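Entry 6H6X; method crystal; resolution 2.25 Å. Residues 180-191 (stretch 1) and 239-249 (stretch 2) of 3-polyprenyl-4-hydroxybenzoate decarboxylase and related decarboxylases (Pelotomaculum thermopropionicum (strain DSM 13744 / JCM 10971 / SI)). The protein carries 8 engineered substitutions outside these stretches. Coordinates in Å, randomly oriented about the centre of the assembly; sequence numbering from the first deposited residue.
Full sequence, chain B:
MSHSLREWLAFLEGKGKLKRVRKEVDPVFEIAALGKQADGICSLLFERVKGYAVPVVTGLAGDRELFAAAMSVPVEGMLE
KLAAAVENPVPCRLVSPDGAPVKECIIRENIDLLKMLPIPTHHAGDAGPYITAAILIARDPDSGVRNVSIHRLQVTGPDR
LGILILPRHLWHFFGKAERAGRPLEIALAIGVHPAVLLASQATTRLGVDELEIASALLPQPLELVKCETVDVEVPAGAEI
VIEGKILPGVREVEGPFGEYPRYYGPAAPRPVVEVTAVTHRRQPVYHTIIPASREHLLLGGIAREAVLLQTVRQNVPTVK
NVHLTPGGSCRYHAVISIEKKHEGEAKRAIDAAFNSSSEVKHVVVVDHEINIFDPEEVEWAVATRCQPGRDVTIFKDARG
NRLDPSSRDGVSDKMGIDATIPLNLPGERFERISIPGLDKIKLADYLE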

# COMPACT_ATOMS: atom_id res chain seq x y z
N ALA B 180 -41.15 23.73 18.74
CA ALA B 180 -41.68 24.36 19.96
C ALA B 180 -41.14 25.79 20.23
O ALA B 180 -41.46 26.38 21.26
CB ALA B 180 -41.41 23.47 21.17
N GLY B 181 -40.32 26.33 19.33
CA GLY B 181 -39.68 27.64 19.51
C GLY B 181 -38.70 27.77 20.68
O GLY B 181 -38.43 28.88 21.12
N ARG B 182 -38.14 26.64 21.14
CA ARG B 182 -37.24 26.58 22.31
C ARG B 182 -35.78 26.25 21.90
O ARG B 182 -35.55 25.63 20.89
CB ARG B 182 -37.75 25.48 23.25
CG ARG B 182 -39.02 25.78 24.04
CD ARG B 182 -39.77 24.48 24.35
NE ARG B 182 -40.30 24.43 25.71
CZ ARG B 182 -41.51 24.84 26.11
NH1 ARG B 182 -42.38 25.39 25.25
NH2 ARG B 182 -41.86 24.72 27.39
N PRO B 183 -34.79 26.68 22.69
CA PRO B 183 -33.46 26.15 22.37
C PRO B 183 -33.32 24.68 22.79
O PRO B 183 -34.14 24.19 23.58
CB PRO B 183 -32.51 27.05 23.16
CG PRO B 183 -33.34 27.86 24.09
CD PRO B 183 -34.74 27.86 23.56
N LEU B 184 -32.35 23.98 22.22
CA LEU B 184 -31.95 22.63 22.67
C LEU B 184 -30.70 22.75 23.51
O LEU B 184 -29.66 23.17 23.00
CB LEU B 184 -31.70 21.71 21.48
CG LEU B 184 -31.30 20.29 21.87
CD1 LEU B 184 -32.50 19.52 22.42
CD2 LEU B 184 -30.73 19.60 20.65
N GLU B 185 -30.80 22.39 24.78
CA GLU B 185 -29.66 22.39 25.70
C GLU B 185 -28.69 21.27 25.36
O GLU B 185 -29.11 20.15 25.08
CB GLU B 185 -30.15 22.20 27.14
CG GLU B 185 -30.97 23.36 27.69
CD GLU B 185 -31.27 23.25 29.18
OE1 GLU B 185 -31.15 22.14 29.79
OE2 GLU B 185 -31.64 24.29 29.76
N ILE B 186 -27.39 21.57 25.36
CA ILE B 186 -26.35 20.59 25.05
C ILE B 186 -25.18 20.77 25.94
O ILE B 186 -24.96 21.83 26.50
CB ILE B 186 -25.85 20.68 23.59
CG1 ILE B 186 -25.06 21.97 23.33
CG2 ILE B 186 -27.01 20.56 22.60
CD1 ILE B 186 -24.46 22.02 21.94
N ALA B 187 -24.38 19.72 26.02
CA ALA B 187 -23.05 19.84 26.55
C ALA B 187 -21.98 19.22 25.64
O ALA B 187 -22.21 18.22 24.97
CB ALA B 187 -23.01 19.21 27.94
N LEU B 188 -20.82 19.85 25.64
CA LEU B 188 -19.70 19.43 24.83
C LEU B 188 -18.59 19.02 25.75
O LEU B 188 -18.19 19.81 26.59
CB LEU B 188 -19.21 20.61 24.00
CG LEU B 188 -20.25 21.15 23.03
CD1 LEU B 188 -19.72 22.45 22.47
CD2 LEU B 188 -20.47 20.17 21.91
N ALA B 189 -18.09 17.80 25.62
CA ALA B 189 -16.93 17.38 26.43
C ALA B 189 -15.73 17.03 25.59
O ALA B 189 -15.86 16.30 24.64
CB ALA B 189 -17.33 16.19 27.26
N ILE B 190 -14.57 17.52 25.99
CA ILE B 190 -13.32 17.43 25.26
C ILE B 190 -12.29 16.82 26.16
O ILE B 190 -12.14 17.21 27.30
CB ILE B 190 -12.86 18.81 24.81
CG1 ILE B 190 -13.86 19.45 23.85
CG2 ILE B 190 -11.50 18.71 24.10
CD1 ILE B 190 -13.59 20.94 23.62
N GLY B 191 -11.58 15.81 25.68
CA GLY B 191 -10.52 15.21 26.48
C GLY B 191 -11.11 14.08 27.27
O GLY B 191 -11.19 14.12 28.52
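Stretch 2, residues 239-249: EIVIEGKILPG

Two neighbouring strands of an antiparallel sheet illustrate how backbone pairing sets the register and side-chain alternation follows from it. In stretch 1, G181 leaves the preceding helix with positive phi in a Schellman motif, and the chain becomes extended from L184 to I190. Stretch 2 is likewise extended from I240 to about I246 and runs the opposite way: the N-to-C directions of the two strands make an angle of 148°, and their axes approach to 4.5 Å. The register therefore descends as stretch 1 advances, with L184 beside I246, I186 beside G244, L188 beside I242 and I190 beside I240.

Each of these four pairs closes a small ring of two hydrogen bonds. At L188 and I242 both are short: L188 N to I242 O and I242 N to L188 O each measure 2.8 Å. The I186 pair is nearly as tight in one direction, I186 N to G244 O at 2.9 Å, with G244 N returning to I186 O at 3.1 Å. At one end of the ladder I246 N reaches L184 O at 2.9 Å and L184 N reaches I246 O at 3.2 Å; at the other, I190 N donates to I240 O at 2.9 Å and I240 N to I190 O at 3.1 Å. E239 N extends the pairing with a bond to I190 O at 3.2 Å and a weak one to G191 O at 3.3 Å. Between the rings lie the non-hydrogen-bonded pairs E185–K245, A187–E243 and A189–V241, where alpha carbons come closer, 4.4 to 4.5 Å apart. Here CA-H groups face carbonyls, as with V241 CA and L188 O at 3.1 Å.

Because side chains alternate, the hydrogen-bonded pairs put L184, I186, L188, I190, I240, I242 and I246 on one face. Their contacts run both across the pairs and diagonally: L188 CB lies 4.1 Å from I242 CB, while I190 CD1 meets I242 CD1 at 4.2 Å and I186 CG2 meets I246 CG1 at 4.1 Å. G244 contributes no side chain to this face. The other face is more mixed, pairing A189 CB with V241 CG2 at 4.2 Å but also carrying E185, E243 and K245, whose end leads away from stretch 1. Beyond the ladder, P248 packs on the loop before the strand, its CB 3.4 Å from R182 O and its CD 4.1 Å from P183 CB. At the opposite end, a beta carbon on G191 would clash with E239 CG.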

# COMPACT_ATOMS: atom_id res chain seq x y z
N GLU B 239 -11.57 16.75 30.42
CA GLU B 239 -10.63 17.85 30.60
C GLU B 239 -11.36 19.14 30.56
O GLU B 239 -11.10 20.02 31.35
CB GLU B 239 -9.53 17.82 29.50
CG GLU B 239 -8.60 16.63 29.58
CD GLU B 239 -7.61 16.70 30.78
OE1 GLU B 239 -7.17 17.81 31.13
OE2 GLU B 239 -7.23 15.66 31.38
N ILE B 240 -12.30 19.27 29.62
CA ILE B 240 -13.02 20.50 29.40
C ILE B 240 -14.47 20.19 29.04
O ILE B 240 -14.72 19.25 28.28
CB ILE B 240 -12.38 21.28 28.21
CG1 ILE B 240 -10.96 21.77 28.52
CG2 ILE B 240 -13.20 22.49 27.84
CD1 ILE B 240 -9.97 21.65 27.39
N VAL B 241 -15.42 21.01 29.54
CA VAL B 241 -16.83 20.94 29.18
C VAL B 241 -17.31 22.31 28.82
O VAL B 241 -17.04 23.27 29.53
CB VAL B 241 -17.72 20.38 30.31
CG1 VAL B 241 -19.20 20.69 30.10
CG2 VAL B 241 -17.48 18.89 30.48
N ILE B 242 -18.03 22.40 27.71
CA ILE B 242 -18.61 23.63 27.25
C ILE B 242 -20.08 23.35 27.21
O ILE B 242 -20.54 22.47 26.50
CB ILE B 242 -18.04 24.05 25.87
CG1 ILE B 242 -16.54 24.33 25.99
CG2 ILE B 242 -18.76 25.26 25.33
CD1 ILE B 242 -15.87 24.34 24.62
N GLU B 243 -20.83 24.13 27.99
CA GLU B 243 -22.28 24.05 28.10
C GLU B 243 -22.93 25.11 27.23
O GLU B 243 -22.42 26.20 27.11
CB GLU B 243 -22.68 24.28 29.56
CG GLU B 243 -21.96 23.38 30.57
CD GLU B 243 -22.38 23.59 32.01
OE1 GLU B 243 -23.32 24.39 32.25
OE2 GLU B 243 -21.76 22.95 32.91
N GLY B 244 -24.06 24.78 26.63
CA GLY B 244 -24.75 25.77 25.84
C GLY B 244 -26.05 25.31 25.26
O GLY B 244 -26.67 24.35 25.72
N LYS B 245 -26.46 26.01 24.21
CA LYS B 245 -27.72 25.66 23.57
C LYS B 245 -27.70 25.99 22.10
O LYS B 245 -27.06 26.95 21.68
CB LYS B 245 -28.86 26.36 24.29
CG LYS B 245 -28.74 27.87 24.36
CD LYS B 245 -29.59 28.47 25.48
CE LYS B 245 -29.14 29.90 25.82
NZ LYS B 245 -30.09 30.66 26.68
N ILE B 246 -28.36 25.16 21.31
CA ILE B 246 -28.48 25.42 19.90
C ILE B 246 -29.73 26.31 19.75
O ILE B 246 -30.80 25.96 20.23
CB ILE B 246 -28.62 24.13 19.07
CG1 ILE B 246 -27.56 23.07 19.43
CG2 ILE B 246 -28.50 24.45 17.57
CD1 ILE B 246 -27.85 21.74 18.77
N LEU B 247 -29.58 27.46 19.10
CA LEU B 247 -30.62 28.49 19.10
C LEU B 247 -31.70 28.17 18.09
O LEU B 247 -31.39 27.82 16.94
CB LEU B 247 -30.02 29.86 18.78
CG LEU B 247 -28.94 30.36 19.75
CD1 LEU B 247 -28.37 31.70 19.31
CD2 LEU B 247 -29.46 30.44 21.18
N PRO B 248 -32.98 28.29 18.50
CA PRO B 248 -34.06 27.96 17.54
C PRO B 248 -34.13 28.96 16.37
O PRO B 248 -33.98 30.16 16.59
CB PRO B 248 -35.32 28.00 18.40
CG PRO B 248 -35.00 28.99 19.48
CD PRO B 248 -33.50 28.99 19.69
N GLY B 249 -34.27 28.47 15.14
CA GLY B 249 -34.41 29.33 13.97
C GLY B 249 -33.14 29.98 13.42
O GLY B 249 -33.02 30.15 12.20